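Long-range contacts in NAD-dependent dehydrogenase (Rhizobium meliloti, PDB 4Z0P), which reduces glyoxylate and hydroxypyruvate with NADPH as hydride donor, as a member of the D-isomer-specific 2-hydroxyacid dehydrogenase family: residues A[6-12]-A[48-54]; A[41-47]-A[60-66]; A[56-61]-A[83-87]; A[69-75]-A[89-94]. All blocks are in the same frame, centred on the assembly; numbering follows the deposited sequence.

Contact 1: A[6-12]-A[48-54]. With OXD (oxalic acid), chain C.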
# COMPACT_ATOMS: atom_id res chain seq x y z
N SER A 6 32.56 -29.20 -7.64
CA SER A 6 31.25 -29.74 -7.94
C SER A 6 30.45 -28.78 -8.81
O SER A 6 30.44 -27.56 -8.54
CB SER A 6 30.44 -29.99 -6.66
OG SER A 6 29.15 -30.42 -7.03
N PRO A 7 29.78 -29.32 -9.84
CA PRO A 7 28.72 -28.53 -10.47
C PRO A 7 27.58 -28.17 -9.53
O PRO A 7 27.48 -28.70 -8.40
CB PRO A 7 28.19 -29.45 -11.59
CG PRO A 7 29.29 -30.44 -11.84
CD PRO A 7 29.96 -30.63 -10.50
N VAL A 8 26.71 -27.28 -10.00
CA VAL A 8 25.50 -26.92 -9.28
C VAL A 8 24.36 -27.20 -10.23
O VAL A 8 24.36 -26.71 -11.36
CB VAL A 8 25.44 -25.43 -8.87
CG1 VAL A 8 24.15 -25.12 -8.12
CG2 VAL A 8 26.62 -25.07 -7.99
N ILE A 9 23.43 -28.03 -9.78
CA ILE A 9 22.20 -28.30 -10.53
C ILE A 9 21.18 -27.20 -10.20
O ILE A 9 20.97 -26.88 -9.04
CB ILE A 9 21.60 -29.64 -10.09
CG1 ILE A 9 22.52 -30.79 -10.52
CG2 ILE A 9 20.20 -29.83 -10.65
CD1 ILE A 9 22.32 -32.07 -9.73
N VAL A 10 20.56 -26.68 -11.26
CA VAL A 10 19.51 -25.66 -11.15
C VAL A 10 18.24 -26.27 -11.78
O VAL A 10 18.21 -26.58 -12.98
CB VAL A 10 19.91 -24.35 -11.84
CG1 VAL A 10 18.76 -23.35 -11.82
CG2 VAL A 10 21.14 -23.74 -11.17
N ASP A 11 17.22 -26.49 -10.95
CA ASP A 11 15.93 -27.04 -11.41
C ASP A 11 14.81 -26.22 -10.79
O ASP A 11 14.17 -26.63 -9.82
CB ASP A 11 15.79 -28.51 -11.03
CG ASP A 11 14.59 -29.16 -11.64
OD1 ASP A 11 13.95 -28.61 -12.53
OD2 ASP A 11 14.27 -30.28 -11.22
N LEU A 12 14.58 -25.05 -11.39
CA LEU A 12 13.70 -24.03 -10.85
C LEU A 12 12.56 -23.73 -11.78
O LEU A 12 12.79 -23.18 -12.85
CB LEU A 12 14.47 -22.73 -10.65
CG LEU A 12 15.60 -22.74 -9.62
CD1 LEU A 12 16.39 -21.44 -9.68
CD2 LEU A 12 15.04 -22.97 -8.24
N ILE A 48 27.46 -35.05 -7.99
CA ILE A 48 27.23 -33.62 -7.90
C ILE A 48 26.71 -33.31 -6.49
O ILE A 48 25.80 -33.97 -6.00
CB ILE A 48 26.23 -33.15 -8.97
CG1 ILE A 48 26.83 -33.38 -10.37
CG2 ILE A 48 25.85 -31.68 -8.75
CD1 ILE A 48 25.87 -33.10 -11.49
N ASP A 49 27.29 -32.28 -5.88
CA ASP A 49 27.08 -31.99 -4.46
C ASP A 49 25.89 -31.07 -4.15
O ASP A 49 25.37 -31.11 -3.03
CB ASP A 49 28.32 -31.35 -3.86
CG ASP A 49 29.52 -32.27 -3.78
OD1 ASP A 49 29.45 -33.47 -4.11
OD2 ASP A 49 30.56 -31.73 -3.39
N TYR A 50 25.48 -30.22 -5.09
CA TYR A 50 24.55 -29.13 -4.79
C TYR A 50 23.46 -29.03 -5.85
O TYR A 50 23.73 -29.18 -7.04
CB TYR A 50 25.29 -27.79 -4.75
CG TYR A 50 26.52 -27.80 -3.90
CD1 TYR A 50 26.44 -28.09 -2.55
CD2 TYR A 50 27.79 -27.51 -4.44
CE1 TYR A 50 27.58 -28.11 -1.75
CE2 TYR A 50 28.93 -27.53 -3.64
CZ TYR A 50 28.81 -27.84 -2.29
OH TYR A 50 29.93 -27.87 -1.47
N ALA A 51 22.23 -28.79 -5.39
CA ALA A 51 21.07 -28.53 -6.27
C ALA A 51 20.23 -27.43 -5.68
O ALA A 51 20.11 -27.34 -4.44
CB ALA A 51 20.25 -29.78 -6.42
N VAL A 52 19.72 -26.56 -6.55
CA VAL A 52 18.80 -25.47 -6.19
C VAL A 52 17.50 -25.76 -6.90
O VAL A 52 17.48 -25.87 -8.14
CB VAL A 52 19.33 -24.08 -6.64
CG1 VAL A 52 18.51 -22.99 -5.92
CG2 VAL A 52 20.80 -23.93 -6.36
N VAL A 53 16.43 -25.98 -6.13
CA VAL A 53 15.24 -26.66 -6.68
C VAL A 53 13.95 -25.93 -6.31
O VAL A 53 13.81 -25.39 -5.21
CB VAL A 53 15.17 -28.14 -6.24
CG1 VAL A 53 16.43 -28.88 -6.69
CG2 VAL A 53 14.92 -28.30 -4.74
N TRP A 54 13.00 -25.95 -7.24
CA TRP A 54 11.65 -25.45 -7.02
C TRP A 54 10.70 -26.17 -7.96
O TRP A 54 10.87 -26.09 -9.16
CB TRP A 54 11.56 -23.95 -7.28
CG TRP A 54 10.28 -23.36 -6.79
CD1 TRP A 54 9.23 -22.87 -7.53
CD2 TRP A 54 9.89 -23.22 -5.41
NE1 TRP A 54 8.23 -22.40 -6.68
CE2 TRP A 54 8.61 -22.61 -5.39
CE3 TRP A 54 10.51 -23.54 -4.20
CZ2 TRP A 54 7.94 -22.33 -4.18
CZ3 TRP A 54 9.84 -23.26 -3.01
CH2 TRP A 54 8.58 -22.67 -3.02
C1 OXD C . 8.17 -19.38 -1.41
C2 OXD C . 7.06 -19.25 -2.36
O3 OXD C . 9.18 -18.64 -1.52
O4 OXD C . 7.28 -18.87 -3.52
O5 OXD C . 8.08 -20.25 -0.52
O6 OXD C . 5.91 -19.53 -1.99
O HOH W 1 11.56 -27.60 -11.55

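Contact 2: A[41-47]-A[60-66]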
# COMPACT_ATOMS: atom_id res chain seq x y z
N GLN A 41 18.67 -33.22 -20.49
CA GLN A 41 17.61 -34.14 -20.06
C GLN A 41 18.07 -35.57 -19.80
O GLN A 41 17.29 -36.35 -19.27
CB GLN A 41 16.49 -34.25 -21.12
CG GLN A 41 15.79 -32.98 -21.32
CD GLN A 41 14.61 -33.18 -22.23
OE1 GLN A 41 14.73 -33.39 -23.47
NE2 GLN A 41 13.48 -33.17 -21.63
N GLU A 42 19.25 -35.93 -20.28
CA GLU A 42 19.79 -37.28 -20.08
C GLU A 42 21.08 -37.30 -19.26
O GLU A 42 21.61 -38.37 -19.00
CB GLU A 42 20.03 -37.93 -21.41
CG GLU A 42 18.70 -38.26 -22.10
CD GLU A 42 18.84 -39.03 -23.37
OE1 GLU A 42 19.93 -39.57 -23.66
OE2 GLU A 42 17.85 -39.08 -24.14
N ARG A 43 21.59 -36.14 -18.89
CA ARG A 43 22.88 -36.02 -18.19
C ARG A 43 22.76 -36.82 -16.89
O ARG A 43 21.83 -36.64 -16.12
CB ARG A 43 23.13 -34.54 -17.92
CG ARG A 43 24.33 -34.14 -17.06
CD ARG A 43 25.66 -34.40 -17.71
NE ARG A 43 26.76 -33.95 -16.86
CZ ARG A 43 27.24 -32.70 -16.80
NH1 ARG A 43 26.72 -31.73 -17.55
NH2 ARG A 43 28.28 -32.44 -16.01
N ASP A 44 23.71 -37.72 -16.66
CA ASP A 44 23.77 -38.36 -15.35
C ASP A 44 24.22 -37.34 -14.31
O ASP A 44 25.17 -36.58 -14.55
CB ASP A 44 24.73 -39.53 -15.35
CG ASP A 44 24.64 -40.29 -14.08
OD1 ASP A 44 23.76 -41.17 -13.97
OD2 ASP A 44 25.41 -39.96 -13.18
N LEU A 45 23.55 -37.31 -13.16
CA LEU A 45 23.82 -36.30 -12.16
C LEU A 45 24.47 -36.85 -10.89
O LEU A 45 24.47 -36.16 -9.85
CB LEU A 45 22.55 -35.51 -11.84
CG LEU A 45 21.89 -34.82 -13.06
CD1 LEU A 45 20.55 -34.19 -12.67
CD2 LEU A 45 22.83 -33.79 -13.66
N SER A 46 25.02 -38.06 -10.97
CA SER A 46 25.80 -38.58 -9.85
C SER A 46 27.07 -37.77 -9.61
O SER A 46 27.60 -37.13 -10.51
CB SER A 46 26.19 -40.04 -10.09
OG SER A 46 25.05 -40.83 -10.33
N GLY A 47 27.55 -37.80 -8.39
CA GLY A 47 28.76 -37.11 -8.02
C GLY A 47 28.67 -35.60 -7.88
O GLY A 47 29.67 -34.96 -7.62
N LEU A 60 14.13 -36.34 -9.79
CA LEU A 60 15.39 -35.58 -9.61
C LEU A 60 16.36 -36.25 -8.65
O LEU A 60 17.54 -36.43 -8.99
CB LEU A 60 15.17 -34.15 -9.17
CG LEU A 60 16.49 -33.35 -9.01
CD1 LEU A 60 17.44 -33.41 -10.23
CD2 LEU A 60 16.19 -31.92 -8.68
N PHE A 61 15.89 -36.66 -7.48
CA PHE A 61 16.83 -37.23 -6.51
C PHE A 61 17.31 -38.64 -6.87
O PHE A 61 18.36 -39.06 -6.40
CB PHE A 61 16.33 -37.13 -5.06
CG PHE A 61 16.14 -35.72 -4.62
CD1 PHE A 61 17.16 -34.78 -4.79
CD2 PHE A 61 14.93 -35.30 -4.06
CE1 PHE A 61 16.99 -33.46 -4.42
CE2 PHE A 61 14.76 -33.98 -3.69
CZ PHE A 61 15.78 -33.06 -3.87
N SER A 62 16.60 -39.36 -7.73
CA SER A 62 17.15 -40.65 -8.19
C SER A 62 18.32 -40.41 -9.19
O SER A 62 19.28 -41.15 -9.23
CB SER A 62 16.06 -41.56 -8.77
OG SER A 62 15.52 -40.99 -9.92
N ARG A 63 18.23 -39.33 -9.94
CA ARG A 63 19.34 -38.92 -10.84
C ARG A 63 20.54 -38.32 -10.14
O ARG A 63 21.67 -38.50 -10.60
CB ARG A 63 18.86 -37.88 -11.79
CG ARG A 63 17.80 -38.35 -12.76
CD ARG A 63 17.36 -37.14 -13.56
NE ARG A 63 18.37 -36.74 -14.56
CZ ARG A 63 18.26 -35.66 -15.35
NH1 ARG A 63 17.19 -34.86 -15.23
NH2 ARG A 63 19.23 -35.35 -16.23
N ALA A 64 20.29 -37.62 -9.04
CA ALA A 64 21.32 -36.93 -8.28
C ALA A 64 21.43 -37.48 -6.86
O ALA A 64 21.09 -36.80 -5.90
CB ALA A 64 21.02 -35.43 -8.28
N PRO A 65 21.93 -38.71 -6.71
CA PRO A 65 21.95 -39.38 -5.42
C PRO A 65 23.04 -38.95 -4.46
O PRO A 65 23.07 -39.45 -3.35
CB PRO A 65 22.17 -40.85 -5.81
CG PRO A 65 22.98 -40.77 -7.06
CD PRO A 65 22.40 -39.62 -7.79
N ASP A 66 23.95 -38.08 -4.87
CA ASP A 66 25.14 -37.78 -4.06
C ASP A 66 25.13 -36.34 -3.57
O ASP A 66 26.16 -35.81 -3.10
CB ASP A 66 26.37 -38.06 -4.89
CG ASP A 66 26.39 -39.47 -5.41
OD1 ASP A 66 26.12 -40.39 -4.61
OD2 ASP A 66 26.67 -39.69 -6.62
O HOH W 2 19.70 -39.03 -15.65
O HOH W 3 22.64 -41.06 -11.48
O HOH W 4 24.49 -36.25 -7.08

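Contact 3: A[56-61]-A[83-87]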
# COMPACT_ATOMS: atom_id res chain seq x y z
N SER A 56 10.46 -29.32 -8.59
CA SER A 56 11.30 -30.18 -9.41
C SER A 56 10.59 -31.51 -9.75
O SER A 56 9.62 -31.89 -9.12
CB SER A 56 12.67 -30.36 -8.75
OG SER A 56 12.56 -30.68 -7.39
N ALA A 57 11.10 -32.16 -10.79
CA ALA A 57 10.48 -33.38 -11.31
C ALA A 57 10.63 -34.53 -10.31
O ALA A 57 11.65 -34.57 -9.59
CB ALA A 57 11.09 -33.75 -12.65
N PRO A 58 9.66 -35.46 -10.25
CA PRO A 58 9.71 -36.53 -9.26
C PRO A 58 10.98 -37.38 -9.27
O PRO A 58 11.35 -37.91 -8.23
CB PRO A 58 8.48 -37.40 -9.60
CG PRO A 58 7.56 -36.50 -10.35
CD PRO A 58 8.42 -35.51 -11.06
N ASP A 59 11.63 -37.53 -10.43
CA ASP A 59 12.87 -38.33 -10.51
C ASP A 59 14.19 -37.61 -10.17
O ASP A 59 15.25 -38.21 -10.27
CB ASP A 59 12.98 -39.04 -11.87
CG ASP A 59 13.32 -38.11 -13.03
OD1 ASP A 59 13.03 -36.90 -12.97
OD2 ASP A 59 13.86 -38.62 -14.04
N LEU A 60 14.13 -36.34 -9.79
CA LEU A 60 15.39 -35.58 -9.61
C LEU A 60 16.36 -36.25 -8.65
O LEU A 60 17.54 -36.43 -8.99
CB LEU A 60 15.17 -34.15 -9.17
CG LEU A 60 16.49 -33.35 -9.01
CD1 LEU A 60 17.44 -33.41 -10.23
CD2 LEU A 60 16.19 -31.92 -8.68
N PHE A 61 15.89 -36.66 -7.48
CA PHE A 61 16.83 -37.23 -6.51
C PHE A 61 17.31 -38.64 -6.87
O PHE A 61 18.36 -39.06 -6.40
CB PHE A 61 16.33 -37.13 -5.06
CG PHE A 61 16.14 -35.72 -4.62
CD1 PHE A 61 17.16 -34.78 -4.79
CD2 PHE A 61 14.93 -35.30 -4.06
CE1 PHE A 61 16.99 -33.46 -4.42
CE2 PHE A 61 14.76 -33.98 -3.69
CZ PHE A 61 15.78 -33.06 -3.87
N LEU A 83 9.38 -34.64 -2.04
CA LEU A 83 9.99 -35.22 -3.24
C LEU A 83 10.60 -36.57 -2.96
O LEU A 83 11.32 -36.78 -1.95
CB LEU A 83 11.00 -34.26 -3.88
CG LEU A 83 10.41 -32.99 -4.45
CD1 LEU A 83 11.53 -32.00 -4.68
CD2 LEU A 83 9.63 -33.26 -5.74
N PRO A 84 10.30 -37.57 -3.83
CA PRO A 84 10.81 -38.86 -3.56
C PRO A 84 12.35 -38.88 -3.56
O PRO A 84 13.00 -38.16 -4.36
CB PRO A 84 10.24 -39.75 -4.70
CG PRO A 84 9.42 -38.87 -5.55
CD PRO A 84 9.60 -37.46 -5.12
N GLY A 85 12.88 -39.60 -2.61
CA GLY A 85 14.30 -39.76 -2.43
C GLY A 85 15.01 -38.53 -1.89
O GLY A 85 16.23 -38.48 -1.95
N LEU A 86 14.29 -37.57 -1.32
CA LEU A 86 14.95 -36.38 -0.73
C LEU A 86 16.06 -36.86 0.20
O LEU A 86 15.83 -37.65 1.10
CB LEU A 86 13.96 -35.47 0.01
CG LEU A 86 14.59 -34.22 0.68
CD1 LEU A 86 14.91 -33.13 -0.30
CD2 LEU A 86 13.65 -33.69 1.75
N PRO A 87 17.31 -36.42 -0.07
CA PRO A 87 18.41 -37.01 0.69
C PRO A 87 18.48 -36.54 2.13
O PRO A 87 18.01 -35.46 2.46
CB PRO A 87 19.67 -36.57 -0.10
CG PRO A 87 19.24 -35.33 -0.77
CD PRO A 87 17.81 -35.59 -1.17
O HOH W 5 13.09 -36.30 -6.67

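Contact 4: A[69-75]-A[89-94]. With NDP (NADPH dihydro-nicotinamide-adenine-dinucleotide phosphate), chain H; OXD (oxalic acid), chain C.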
# COMPACT_ATOMS: atom_id res chain seq x y z
N VAL A 69 24.07 -30.93 -0.11
CA VAL A 69 23.15 -29.89 0.38
C VAL A 69 22.11 -29.63 -0.71
O VAL A 69 22.46 -29.53 -1.88
CB VAL A 69 23.85 -28.54 0.68
CG1 VAL A 69 22.91 -27.57 1.39
CG2 VAL A 69 25.12 -28.73 1.49
N VAL A 70 20.86 -29.54 -0.29
CA VAL A 70 19.74 -29.18 -1.14
C VAL A 70 19.31 -27.76 -0.78
O VAL A 70 19.14 -27.43 0.39
CB VAL A 70 18.59 -30.16 -0.96
CG1 VAL A 70 17.43 -29.81 -1.89
CG2 VAL A 70 19.06 -31.58 -1.25
N PHE A 71 19.15 -26.92 -1.79
CA PHE A 71 18.73 -25.54 -1.61
C PHE A 71 17.35 -25.34 -2.21
O PHE A 71 17.18 -25.58 -3.38
CB PHE A 71 19.69 -24.58 -2.29
CG PHE A 71 21.07 -24.62 -1.71
CD1 PHE A 71 21.38 -23.82 -0.62
CD2 PHE A 71 22.04 -25.45 -2.23
CE1 PHE A 71 22.64 -23.87 -0.05
CE2 PHE A 71 23.33 -25.48 -1.67
CZ PHE A 71 23.61 -24.67 -0.58
N SER A 72 16.40 -24.92 -1.40
CA SER A 72 15.10 -24.52 -1.94
C SER A 72 15.20 -23.16 -2.63
O SER A 72 15.82 -22.23 -2.12
CB SER A 72 14.06 -24.42 -0.80
OG SER A 72 12.79 -24.05 -1.34
N GLY A 73 14.52 -23.03 -3.76
CA GLY A 73 14.36 -21.74 -4.41
C GLY A 73 13.41 -20.76 -3.74
O GLY A 73 13.32 -19.59 -4.16
N GLY A 74 12.69 -21.23 -2.71
CA GLY A 74 11.73 -20.41 -1.98
C GLY A 74 11.93 -20.53 -0.49
O GLY A 74 12.75 -21.33 0.00
N ALA A 75 11.18 -19.72 0.24
CA ALA A 75 11.20 -19.77 1.71
C ALA A 75 10.49 -20.98 2.25
O ALA A 75 10.83 -21.45 3.34
CB ALA A 75 10.58 -18.51 2.29
N VAL A 89 20.37 -34.99 4.10
CA VAL A 89 21.43 -34.00 4.17
C VAL A 89 20.72 -32.66 4.43
O VAL A 89 19.49 -32.60 4.28
CB VAL A 89 22.26 -33.95 2.86
CG1 VAL A 89 22.89 -35.28 2.55
CG2 VAL A 89 21.40 -33.49 1.67
N PRO A 90 21.46 -31.61 4.78
CA PRO A 90 20.78 -30.35 5.09
C PRO A 90 19.99 -29.80 3.92
O PRO A 90 20.45 -29.84 2.78
CB PRO A 90 21.92 -29.39 5.42
CG PRO A 90 23.05 -30.27 5.84
CD PRO A 90 22.91 -31.54 5.07
N LEU A 91 18.78 -29.34 4.24
CA LEU A 91 17.93 -28.62 3.32
C LEU A 91 17.89 -27.17 3.76
O LEU A 91 17.44 -26.87 4.88
CB LEU A 91 16.52 -29.22 3.31
CG LEU A 91 15.43 -28.44 2.57
CD1 LEU A 91 15.75 -28.36 1.09
CD2 LEU A 91 14.10 -29.16 2.77
N VAL A 92 18.36 -26.28 2.88
CA VAL A 92 18.51 -24.86 3.18
C VAL A 92 17.39 -24.11 2.48
O VAL A 92 17.27 -24.21 1.26
CB VAL A 92 19.87 -24.33 2.67
CG1 VAL A 92 19.98 -22.82 2.84
CG2 VAL A 92 21.02 -25.02 3.40
N ARG A 93 16.60 -23.33 3.23
CA ARG A 93 15.52 -22.54 2.60
C ARG A 93 16.04 -21.17 2.19
O ARG A 93 17.08 -20.72 2.64
CB ARG A 93 14.31 -22.43 3.55
CG ARG A 93 14.49 -21.45 4.70
CD ARG A 93 13.50 -21.71 5.82
NE ARG A 93 13.45 -20.60 6.75
CZ ARG A 93 12.65 -19.55 6.63
NH1 ARG A 93 11.80 -19.43 5.62
NH2 ARG A 93 12.71 -18.59 7.53
N PHE A 94 15.29 -20.47 1.34
CA PHE A 94 15.67 -19.13 0.90
C PHE A 94 15.16 -18.07 1.87
O PHE A 94 13.97 -17.99 2.15
CB PHE A 94 15.11 -18.87 -0.50
CG PHE A 94 15.58 -17.60 -1.18
CD1 PHE A 94 16.88 -17.11 -1.05
CD2 PHE A 94 14.69 -16.89 -1.98
CE1 PHE A 94 17.28 -15.95 -1.70
CE2 PHE A 94 15.10 -15.73 -2.64
CZ PHE A 94 16.38 -15.26 -2.49
PA NDP H . 9.60 -18.61 9.23
O1A NDP H . 10.03 -20.05 9.48
O2A NDP H . 10.62 -17.54 9.46
O5B NDP H . 8.36 -18.35 10.18
C5B NDP H . 7.31 -19.27 10.37
C4B NDP H . 6.46 -18.78 11.51
O4B NDP H . 5.32 -19.63 11.58
C3B NDP H . 7.14 -18.85 12.88
O3B NDP H . 6.72 -17.72 13.63
C2B NDP H . 6.58 -20.13 13.47
O2B NDP H . 6.54 -20.16 14.88
C1B NDP H . 5.18 -20.08 12.92
N9A NDP H . 4.57 -21.41 12.99
C8A NDP H . 4.87 -22.54 12.32
N7A NDP H . 4.10 -23.56 12.63
C5A NDP H . 3.24 -23.06 13.56
C6A NDP H . 2.20 -23.63 14.31
N6A NDP H . 1.82 -24.92 14.18
N1A NDP H . 1.52 -22.83 15.19
C2A NDP H . 1.90 -21.55 15.32
N3A NDP H . 2.88 -20.91 14.67
C4A NDP H . 3.51 -21.72 13.79
O3 NDP H . 9.01 -18.63 7.73
PN NDP H . 8.96 -17.30 6.80
O1N NDP H . 8.38 -16.15 7.56
O2N NDP H . 10.25 -17.11 6.09
O5D NDP H . 7.96 -17.85 5.69
C5D NDP H . 6.64 -18.18 6.06
C4D NDP H . 5.92 -18.90 4.92
O4D NDP H . 5.54 -17.96 3.91
C3D NDP H . 6.73 -19.92 4.14
O3D NDP H . 6.80 -21.17 4.85
C2D NDP H . 6.02 -20.06 2.81
O2D NDP H . 5.04 -21.11 2.88
C1D NDP H . 5.29 -18.69 2.72
N1N NDP H . 5.73 -17.90 1.57
C2N NDP H . 4.84 -17.56 0.55
C3N NDP H . 5.22 -16.81 -0.51
C7N NDP H . 4.26 -16.30 -1.54
O7N NDP H . 4.73 -15.86 -2.61
N7N NDP H . 2.96 -16.35 -1.32
C4N NDP H . 6.64 -16.38 -0.63
C5N NDP H . 7.52 -16.79 0.49
C6N NDP H . 7.07 -17.48 1.52
P2B NDP H . 7.87 -20.36 15.76
O1X NDP H . 8.59 -19.04 15.63
O2X NDP H . 7.30 -20.59 17.14
O3X NDP H . 8.61 -21.51 15.18
C1 OXD C . 8.17 -19.38 -1.41
C2 OXD C . 7.06 -19.25 -2.36
O3 OXD C . 9.18 -18.64 -1.52
O4 OXD C . 7.28 -18.87 -3.52
O5 OXD C . 8.08 -20.25 -0.52
O6 OXD C . 5.91 -19.53 -1.99
O HOH W 6 18.00 -22.02 -0.42

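Contact 1: A[6-12]-A[48-54]
Strands 8-12 and 50-54 are neighbours in the parallel five-stranded sheet that carries part of the oxalate pocket; their axes lie 4.4 Å apart and only 5° from parallel. I9 and D11 each use both backbone groups: I9 N donates to Y50 O (3.0 Å) and I9 O accepts V52 N (2.8 Å), then D11 N donates to V52 O and D11 O accepts W54 N. Before the strands proper, S6 OG accepts the amide of D49 (OG to N 2.9 Å) while giving its proton in plane to a lone pair of P7 O. With chi1 at 176° OG lies beside its carbonyl carbon, on the side of D49 N and P7 O.

On the face of I9 and D11, I9 CD1 meets I48 CG2 at 3.7 Å, the two side chains crossing at about a right angle. On the other face L12 CD2 touches W54 CB at 3.7 Å, and the far end of the indole runs to the oxalate, CH2 lying 3.5 Å from OXD O5. A water lies within hydrogen-bonding distance of both D11 OD1 and W54 O. Strand 32-34 flanks 8-12, strand 69-72 flanks 50-54, and helix 290-305 packs on L12, Y50 and V52.

Contact 2: A[41-47]-A[60-66]
R63 reaches from the end of helix 60-63 to the loop 41-47. CB lies 4.2 Å from L45 CD1. The chain then leaves beside the backbone N and stays straight until chi3 (74°), where a bend turns the guanidinium back over the leucine. L45 CD1 sits over the centre of one guanidinium face, 3.8 Å from R63 CZ, and Q41 O lies over the opposite face. NE meets a water that donates to R43 O. At the tip, NH2 donates to R43 O (2.9 Å, 163°) on a lone pair in the carbonyl plane, with the oxygen 12° out of the guanidinium plane; H40 O is a second acceptor for NH2. Bonds at the edge and contacts on both faces limit rotation of the group.

L45 also packs CB against A64 CB at 3.9 Å and CD1 against L60 CD1, and I9 of strand 8-12 touches both L45 and A64. R63 O receives a weak bond from L45 N and a water held by D44 OD1. D66 OD2 accepts G47 N (2.7 Å) through its anti lone pair and also bonds a HEPES molecule, probably from the crystallisation liquor. D44 OD2 takes the amide of S46, an Asx turn. The arrangement is peripheral alpha/beta packing: a loop fastened to a short crossover helix beside a parallel sheet, away from the active site.

Contact 3: A[56-61]-A[83-87]
The F61 ring receives P87 CD over the centre of one face, a CH-pi contact with the carbon 3.8 Å from the ring centroid and 12° off the normal. P84 O lies at the edge, near the ring plane, 3.5 Å from CD2. Two leucines also touch the ring: L86 CD1 comes to 3.5 Å from F61 CE2, its side chain running alongside the phenylalanine in the same direction, whereas L83 crosses at about a right angle and offers CB to CE2 at 3.8 Å. With CG anti to its carbonyl carbon (chi1 -62°), F61 is directed from the first turn of its helix into this group.

Each side of the contact is a tight turn. A type I turn from A57 to L60, closed by L60 N to A57 O, leads into helix 60-63; a type II turn from L83 to L86 lies in the connection between strands 69-72 and 91-92. G85, with positive phi, occupies the third position of the latter, and its carbonyl oxygen stands 3.4 Å from F61 CB.

No direct hydrogen bond crosses between the turns. A water takes that role: it accepts from F61 N (2.9 Å) and donates to both P58 O and P84 O, so three backbone groups hold it. Beside it P84 CG rests 3.4 Å from P58 O. V70 of strand 69-72 touches both F61 and P87.

Contact 4: A[69-75]-A[89-94]
Backbone hydrogen bonds pair V70 with L91 and F71 with V92 across parallel strands 69-72 and 91-92: V70 N to P90 O, V92 N to V70 O (2.9 Å) and S72 N to V92 O, all three nearly in line with their carbonyls. Beyond the strands the pairing continues through G74 O, which F94 N reaches at 3.0 Å. S72 OG donates to the same oxygen from the opposite face of its plane, gripping it from both sides. A water bridges S72 O and V92 O.

The apolar contacts divide between the two faces of the sheet. V70 CG1 meets L91 CD1 at 3.7 Å on one. On the other, F71 and V92 lie side by side, CD1 of the ring 3.7 Å from V92 CB, and V69 CG1 lies over one face of that ring, offset toward its rim.

Charged and ligand contacts gather at the C-terminal ends. R93, extended from CG to NE, donates from NH1 to A75 O (3.2 Å) close to the guanidinium plane and to NDP O2N (2.8 Å), with NH2 adding a longer bond to O2N. NDP O1A lies over one guanidinium face. A75 N donates to OXD O3 at 2.9 Å. The guanidinium probably offsets the charge of the NADPH diphosphate and, by holding the carbonyl of A75, whose amide grips oxalate, probably links the coenzyme and oxalate sites structurally.

From the N terminus, the chain leaves strand 8-12, passes strand 32-34, and contact 1 closes that loop when strand 50-54 returns beside 8-12. Contact 2 opens inside this loop and closes beyond it, so the two cross, meeting where I9 touches L45 and A64. Contact 3 opens within the span of contact 2, shares L60 and F61 with it, and closes later, crossing it as well. Contact 4 opens inside contact 3 and outlasts it, a further crossing. Contacts 1 and 4 follow in series and join in one sheet through A51 O to F71 N and V53 O to G73 N; both reach oxalate, while contacts 2 and 3 bind the outer helix and loops.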